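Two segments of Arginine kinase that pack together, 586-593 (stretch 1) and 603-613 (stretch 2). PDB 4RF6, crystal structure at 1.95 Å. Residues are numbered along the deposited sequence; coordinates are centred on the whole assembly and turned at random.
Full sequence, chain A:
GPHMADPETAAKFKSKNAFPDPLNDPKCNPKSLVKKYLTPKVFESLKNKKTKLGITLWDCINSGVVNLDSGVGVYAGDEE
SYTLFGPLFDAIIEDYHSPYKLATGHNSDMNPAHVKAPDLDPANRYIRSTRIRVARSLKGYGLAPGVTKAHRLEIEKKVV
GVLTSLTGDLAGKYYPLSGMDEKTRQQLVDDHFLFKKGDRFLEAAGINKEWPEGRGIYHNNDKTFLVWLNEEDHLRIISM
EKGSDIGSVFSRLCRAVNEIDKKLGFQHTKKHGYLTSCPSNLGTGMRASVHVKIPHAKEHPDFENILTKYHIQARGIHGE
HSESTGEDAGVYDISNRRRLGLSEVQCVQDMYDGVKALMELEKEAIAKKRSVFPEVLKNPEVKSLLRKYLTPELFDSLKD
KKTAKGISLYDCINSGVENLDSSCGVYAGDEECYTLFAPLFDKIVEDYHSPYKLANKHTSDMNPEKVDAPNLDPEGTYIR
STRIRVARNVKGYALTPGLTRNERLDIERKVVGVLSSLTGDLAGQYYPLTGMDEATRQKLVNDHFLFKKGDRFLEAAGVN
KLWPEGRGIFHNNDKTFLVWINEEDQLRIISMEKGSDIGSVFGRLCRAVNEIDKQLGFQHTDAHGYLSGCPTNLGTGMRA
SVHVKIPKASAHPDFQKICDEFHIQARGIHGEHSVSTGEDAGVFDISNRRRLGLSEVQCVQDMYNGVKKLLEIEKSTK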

ATOM      1  N   GLN A 586      11.972   2.369 -12.125  1.00 14.00           N
ATOM      2  CA  GLN A 586      12.191   3.060 -10.866  1.00 16.84           C
ATOM      3  C   GLN A 586      12.327   4.555 -11.120  1.00 16.52           C
ATOM      4  O   GLN A 586      11.843   5.378 -10.338  1.00 18.34           O
ATOM      5  CB  GLN A 586      13.406   2.452 -10.159  1.00 16.68           C
ATOM      6  CG  GLN A 586      13.118   0.994  -9.748  1.00 15.25           C
ATOM      7  CD  GLN A 586      14.355   0.138  -9.541  1.00 17.01           C
ATOM      8  OE1 GLN A 586      15.468   0.644  -9.390  1.00 15.03           O
ATOM      9  NE2 GLN A 586      14.157  -1.178  -9.526  1.00 13.14           N
ATOM     10  N   LEU A 587      12.943   4.891 -12.252  1.00 15.30           N
ATOM     11  CA  LEU A 587      13.103   6.275 -12.679  1.00 17.96           C
ATOM     12  C   LEU A 587      12.667   6.480 -14.125  1.00 18.58           C
ATOM     13  O   LEU A 587      13.150   5.789 -15.034  1.00 19.91           O
ATOM     14  CB  LEU A 587      14.559   6.712 -12.535  1.00 19.02           C
ATOM     15  CG  LEU A 587      15.101   6.734 -11.112  1.00 23.54           C
ATOM     16  CD1 LEU A 587      16.601   6.933 -11.102  1.00 21.75           C
ATOM     17  CD2 LEU A 587      14.409   7.847 -10.337  1.00 25.53           C
ATOM     18  N   ARG A 588      11.753   7.424 -14.334  1.00 16.46           N
ATOM     19  CA  ARG A 588      11.496   7.937 -15.674  1.00 20.27           C
ATOM     20  C   ARG A 588      11.818   9.423 -15.643  1.00 20.90           C
ATOM     21  O   ARG A 588      11.191  10.195 -14.910  1.00 19.98           O
ATOM     22  CB  ARG A 588      10.052   7.705 -16.104  1.00 27.91           C
ATOM     23  CG  ARG A 588       9.831   8.010 -17.577  1.00 34.91           C
ATOM     24  CD  ARG A 588       8.380   8.324 -17.877  1.00 40.86           C
ATOM     25  NE  ARG A 588       7.743   7.279 -18.668  1.00 46.39           N
ATOM     26  CZ  ARG A 588       6.792   7.510 -19.570  1.00 51.90           C
ATOM     27  NH1 ARG A 588       6.377   8.751 -19.790  1.00 52.39           N
ATOM     28  NH2 ARG A 588       6.260   6.506 -20.253  1.00 54.36           N
ATOM     29  N   ILE A 589      12.813   9.815 -16.430  1.00 21.26           N
ATOM     30  CA  ILE A 589      13.403  11.143 -16.314  1.00 21.06           C
ATOM     31  C   ILE A 589      13.199  11.909 -17.613  1.00 21.56           C
ATOM     32  O   ILE A 589      13.620  11.448 -18.675  1.00 18.03           O
ATOM     33  CB  ILE A 589      14.896  11.034 -15.963  1.00 19.24           C
ATOM     34  CG1 ILE A 589      15.074  10.071 -14.783  1.00 18.40           C
ATOM     35  CG2 ILE A 589      15.476  12.411 -15.650  1.00 20.00           C
ATOM     36  CD1 ILE A 589      16.515   9.755 -14.404  1.00 19.51           C
ATOM     37  N   ILE A 590      12.551  13.072 -17.526  1.00 19.78           N
ATOM     38  CA  ILE A 590      12.084  13.780 -18.718  1.00 23.17           C
ATOM     39  C   ILE A 590      12.477  15.260 -18.756  1.00 24.62           C
ATOM     40  O   ILE A 590      12.160  16.019 -17.836  1.00 25.12           O
ATOM     41  CB  ILE A 590      10.552  13.685 -18.841  1.00 27.27           C
ATOM     42  CG1 ILE A 590      10.091  12.228 -18.763  1.00 30.83           C
ATOM     43  CG2 ILE A 590      10.065  14.335 -20.135  1.00 29.48           C
ATOM     44  CD1 ILE A 590       8.588  12.056 -18.770  1.00 32.43           C
ATOM     45  N   SER A 591      13.150  15.667 -19.833  1.00 22.33           N
ATOM     46  CA  SER A 591      13.486  17.072 -20.061  1.00 21.74           C
ATOM     47  C   SER A 591      12.661  17.571 -21.246  1.00 23.47           C
ATOM     48  O   SER A 591      12.515  16.860 -22.247  1.00 21.86           O
ATOM     49  CB  SER A 591      14.985  17.239 -20.331  1.00 22.44           C
ATOM     50  OG  SER A 591      15.338  18.611 -20.446  1.00 22.43           O
ATOM     51  N   MET A 592      12.121  18.784 -21.134  1.00 22.03           N
ATOM     52  CA  MET A 592      11.079  19.242 -22.049  1.00 28.41           C
ATOM     53  C   MET A 592      11.084  20.762 -22.254  1.00 30.93           C
ATOM     54  O   MET A 592      11.257  21.524 -21.299  1.00 32.90           O
ATOM     55  CB  MET A 592       9.723  18.816 -21.487  1.00 31.42           C
ATOM     56  CG  MET A 592       9.738  18.685 -19.961  1.00 32.38           C
ATOM     57  SD  MET A 592       8.130  18.382 -19.205  1.00 67.78           S
ATOM     58  CE  MET A 592       7.249  17.656 -20.585  1.00 36.36           C
ATOM     59  N   GLU A 593      10.876  21.199 -23.495  1.00 28.11           N
ATOM     60  CA  GLU A 593      10.783  22.625 -23.806  1.00 28.14           C
ATOM     61  C   GLU A 593       9.788  22.904 -24.932  1.00 29.77           C
ATOM     62  O   GLU A 593       9.507  22.033 -25.766  1.00 27.25           O
ATOM     63  CB  GLU A 593      12.148  23.188 -24.218  1.00 30.75           C
ATOM     64  CG  GLU A 593      13.186  23.322 -23.107  1.00 32.00           C
ATOM     65  CD  GLU A 593      14.456  24.019 -23.585  1.00 36.26           C
ATOM     66  OE1 GLU A 593      15.435  24.081 -22.809  1.00 37.96           O
ATOM     67  OE2 GLU A 593      14.472  24.510 -24.736  1.00 37.59           O
ATOM     68  N   GLY A 603      21.111  18.940 -22.587  1.00 20.86           N
ATOM     69  CA  GLY A 603      22.063  19.446 -21.613  1.00 22.03           C
ATOM     70  C   GLY A 603      21.468  19.432 -20.214  1.00 22.22           C
ATOM     71  O   GLY A 603      22.133  19.064 -19.241  1.00 19.11           O
ATOM     72  N   ARG A 604      20.204  19.835 -20.111  1.00 23.80           N
ATOM     73  CA  ARG A 604      19.502  19.803 -18.833  1.00 24.11           C
ATOM     74  C   ARG A 604      19.316  18.359 -18.368  1.00 24.16           C
ATOM     75  O   ARG A 604      19.531  18.041 -17.195  1.00 26.82           O
ATOM     76  CB  ARG A 604      18.146  20.504 -18.946  1.00 25.49           C
ATOM     77  CG  ARG A 604      17.349  20.527 -17.639  1.00 29.03           C
ATOM     78  CD  ARG A 604      16.020  21.263 -17.787  1.00 32.48           C
ATOM     79  NE  ARG A 604      16.145  22.472 -18.595  1.00 36.87           N
ATOM     80  CZ  ARG A 604      15.701  22.582 -19.845  1.00 36.36           C
ATOM     81  NH1 ARG A 604      15.097  21.556 -20.435  1.00 31.94           N
ATOM     82  NH2 ARG A 604      15.862  23.718 -20.507  1.00 37.65           N
ATOM     83  N   LEU A 605      18.927  17.485 -19.292  1.00 20.96           N
ATOM     84  CA  LEU A 605      18.741  16.072 -18.968  1.00 22.08           C
ATOM     85  C   LEU A 605      20.014  15.444 -18.405  1.00 20.67           C
ATOM     86  O   LEU A 605      19.974  14.737 -17.390  1.00 18.34           O
ATOM     87  CB  LEU A 605      18.281  15.284 -20.200  1.00 17.80           C
ATOM     88  CG  LEU A 605      18.117  13.788 -19.916  1.00 17.75           C
ATOM     89  CD1 LEU A 605      16.982  13.565 -18.924  1.00 18.83           C
ATOM     90  CD2 LEU A 605      17.889  12.992 -21.190  1.00 15.41           C
ATOM     91  N   CYS A 606      21.140  15.709 -19.064  1.00 20.51           N
ATOM     92  CA  CYS A 606      22.421  15.148 -18.656  1.00 20.18           C
ATOM     93  C   CYS A 606      22.860  15.629 -17.281  1.00 22.39           C
ATOM     94  O   CYS A 606      23.352  14.843 -16.475  1.00 19.21           O
ATOM     95  CB  CYS A 606      23.497  15.481 -19.681  1.00 20.70           C
ATOM     96  SG  CYS A 606      23.444  14.433 -21.146  1.00 23.45           S
ATOM     97  N   ARG A 607      22.698  16.924 -17.024  1.00 26.06           N
ATOM     98  CA  ARG A 607      23.037  17.493 -15.722  1.00 29.21           C
ATOM     99  C   ARG A 607      22.298  16.764 -14.599  1.00 28.48           C
ATOM    100  O   ARG A 607      22.886  16.401 -13.577  1.00 27.35           O
ATOM    101  CB  ARG A 607      22.725  18.993 -15.701  1.00 31.49           C
ATOM    102  CG  ARG A 607      23.777  19.837 -16.427  1.00 32.62           C
ATOM    103  CD  ARG A 607      23.228  21.184 -16.872  1.00 31.91           C
ATOM    104  NE  ARG A 607      22.399  21.784 -15.836  1.00 38.32           N
ATOM    105  CZ  ARG A 607      21.289  22.471 -16.075  1.00 40.56           C
ATOM    106  NH1 ARG A 607      20.875  22.654 -17.321  1.00 39.08           N
ATOM    107  NH2 ARG A 607      20.598  22.977 -15.066  1.00 43.59           N
ATOM    108  N   ALA A 608      21.009  16.524 -14.807  1.00 26.64           N
ATOM    109  CA  ALA A 608      20.194  15.846 -13.807  1.00 21.68           C
ATOM    110  C   ALA A 608      20.515  14.357 -13.695  1.00 20.14           C
ATOM    111  O   ALA A 608      20.648  13.824 -12.592  1.00 21.54           O
ATOM    112  CB  ALA A 608      18.734  16.046 -14.107  1.00 19.83           C
ATOM    113  N   VAL A 609      20.623  13.674 -14.831  1.00 20.99           N
ATOM    114  CA  VAL A 609      20.850  12.228 -14.805  1.00 20.44           C
ATOM    115  C   VAL A 609      22.247  11.880 -14.286  1.00 20.18           C
ATOM    116  O   VAL A 609      22.416  10.931 -13.521  1.00 19.86           O
ATOM    117  CB  VAL A 609      20.594  11.588 -16.179  1.00 18.45           C
ATOM    118  CG1 VAL A 609      21.025  10.125 -16.190  1.00 16.42           C
ATOM    119  CG2 VAL A 609      19.124  11.707 -16.539  1.00 20.49           C
ATOM    120  N   ASN A 610      23.246  12.657 -14.685  1.00 18.75           N
ATOM    121  CA  ASN A 610      24.611  12.402 -14.232  1.00 18.84           C
ATOM    122  C   ASN A 610      24.790  12.599 -12.723  1.00 16.59           C
ATOM    123  O   ASN A 610      25.551  11.875 -12.075  1.00 17.71           O
ATOM    124  CB  ASN A 610      25.604  13.257 -15.023  1.00 20.25           C
ATOM    125  CG  ASN A 610      25.781  12.766 -16.449  1.00 22.24           C
ATOM    126  OD1 ASN A 610      25.641  11.571 -16.721  1.00 21.56           O
ATOM    127  ND2 ASN A 610      26.078  13.683 -17.371  1.00 19.39           N
ATOM    128  N   GLU A 611      24.087  13.577 -12.167  1.00 18.57           N
ATOM    129  CA  GLU A 611      24.139  13.820 -10.730  1.00 21.54           C
ATOM    130  C   GLU A 611      23.535  12.640  -9.967  1.00 23.28           C
ATOM    131  O   GLU A 611      24.092  12.183  -8.968  1.00 25.26           O
ATOM    132  CB  GLU A 611      23.404  15.116 -10.379  1.00 24.59           C
ATOM    133  CG  GLU A 611      23.434  15.456  -8.897  1.00 33.24           C
ATOM    134  CD  GLU A 611      24.849  15.554  -8.353  1.00 40.46           C
ATOM    135  OE1 GLU A 611      25.729  16.081  -9.068  1.00 42.51           O
ATOM    136  OE2 GLU A 611      25.080  15.098  -7.211  1.00 41.96           O
ATOM    137  N   ILE A 612      22.396  12.147 -10.452  1.00 20.63           N
ATOM    138  CA  ILE A 612      21.734  10.992  -9.851  1.00 20.63           C
ATOM    139  C   ILE A 612      22.624   9.765  -9.963  1.00 22.16           C
ATOM    140  O   ILE A 612      22.744   8.985  -9.014  1.00 22.62           O
ATOM    141  CB  ILE A 612      20.360  10.712 -10.507  1.00 17.75           C
ATOM    142  CG1 ILE A 612      19.415  11.896 -10.297  1.00 19.20           C
ATOM    143  CG2 ILE A 612      19.728   9.446  -9.931  1.00 17.11           C
ATOM    144  CD1 ILE A 612      18.117  11.818 -11.090  1.00 21.98           C
ATOM    145  N   ASP A 613      23.248   9.605 -11.129  1.00 23.02           N
ATOM    146  CA  ASP A 613      24.147   8.486 -11.393  1.00 22.10           C
ATOM    147  C   ASP A 613      25.294   8.491 -10.387  1.00 19.34           C
ATOM    148  O   ASP A 613      25.575   7.484  -9.740  1.00 19.71           O
ATOM    149  CB  ASP A 613      24.706   8.599 -12.817  1.00 23.22           C
ATOM    150  CG  ASP A 613      25.290   7.293 -13.333  1.00 24.61           C
ATOM    151  OD1 ASP A 613      25.251   6.273 -12.611  1.00 27.63           O
ATOM    152  OD2 ASP A 613      25.769   7.287 -14.484  1.00 25.04           O
TER

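Residues 587-593 belong to a β-strand that starts at Leu587 and continues beyond the stretch, and residues 603-613 belong to an α-helix that begins before the stretch and continues beyond it. The two elements run nearly antiparallel, with an angle of 154° between their N-to-C directions and a closest approach of 8.0 Å between their axes. The spacing is not uniform along the contact: the CA atoms of Ile589 and Val609 lie 7.7 Å apart, whereas those of Ser591 and Leu605 are separated by 5.5 Å. Within the helix, successive i to i+4 backbone hydrogen bonds hold the turns together, among them Val609 N to Leu605 O at 2.8 Å; the bond from Glu611 N to Arg607 O, at 3.4 Å, is weak. No backbone hydrogen bond links strand to helix, so the association rests on side chains and buries 416 Å², both sides summed.

The alternation of the strand decides which residues take part. Leu587, Ile589, Ser591 and Glu593 direct their CA-to-CB bonds toward the helix, while those of Ile590 and Met592 point away. Because the directions are antiparallel, the early strand residues meet the later helical turn, and the late ones meet the first turn of the stretch.

The apolar part centres on Ile589, which has the largest area covered on the strand. Its CG2 lies 3.8 Å from Leu605 CD1 and also 3.8 Å from Val609 CG2, so one methyl group touches side chains one helical turn apart. At its other branch, Ile589 CD1 approaches Ile612 CD1 at 4.2 Å. Leu605 sets out sideways, but the end of its side chain comes nearer the strand. Leu587 extends this apolar surface, with its CD1 4.2 Å from Ile612 CG2. These branched side chains bury hydrocarbon against hydrocarbon.

Towards Glu593 the chemistry becomes polar. Ser591 serves both regimes: its CB packs 3.8 Å from Leu605 CB, while its OG accepts a hydrogen bond from Arg604 NH1 at 3.0 Å, with an N-H...acceptor angle of 133°. Arg604 also forms a salt bridge with Glu593, in which NH2 donates to OE1 over a very short 2.4 Å at a favourable 163°. Charge attraction thus reinforces the hydrogen bond. Both Ser591 OG and Glu593 OE1 lie at the edge of the guanidinium, near its plane, where the N-H groups point outward. A single arginine therefore ties two alternate strand residues to the helix.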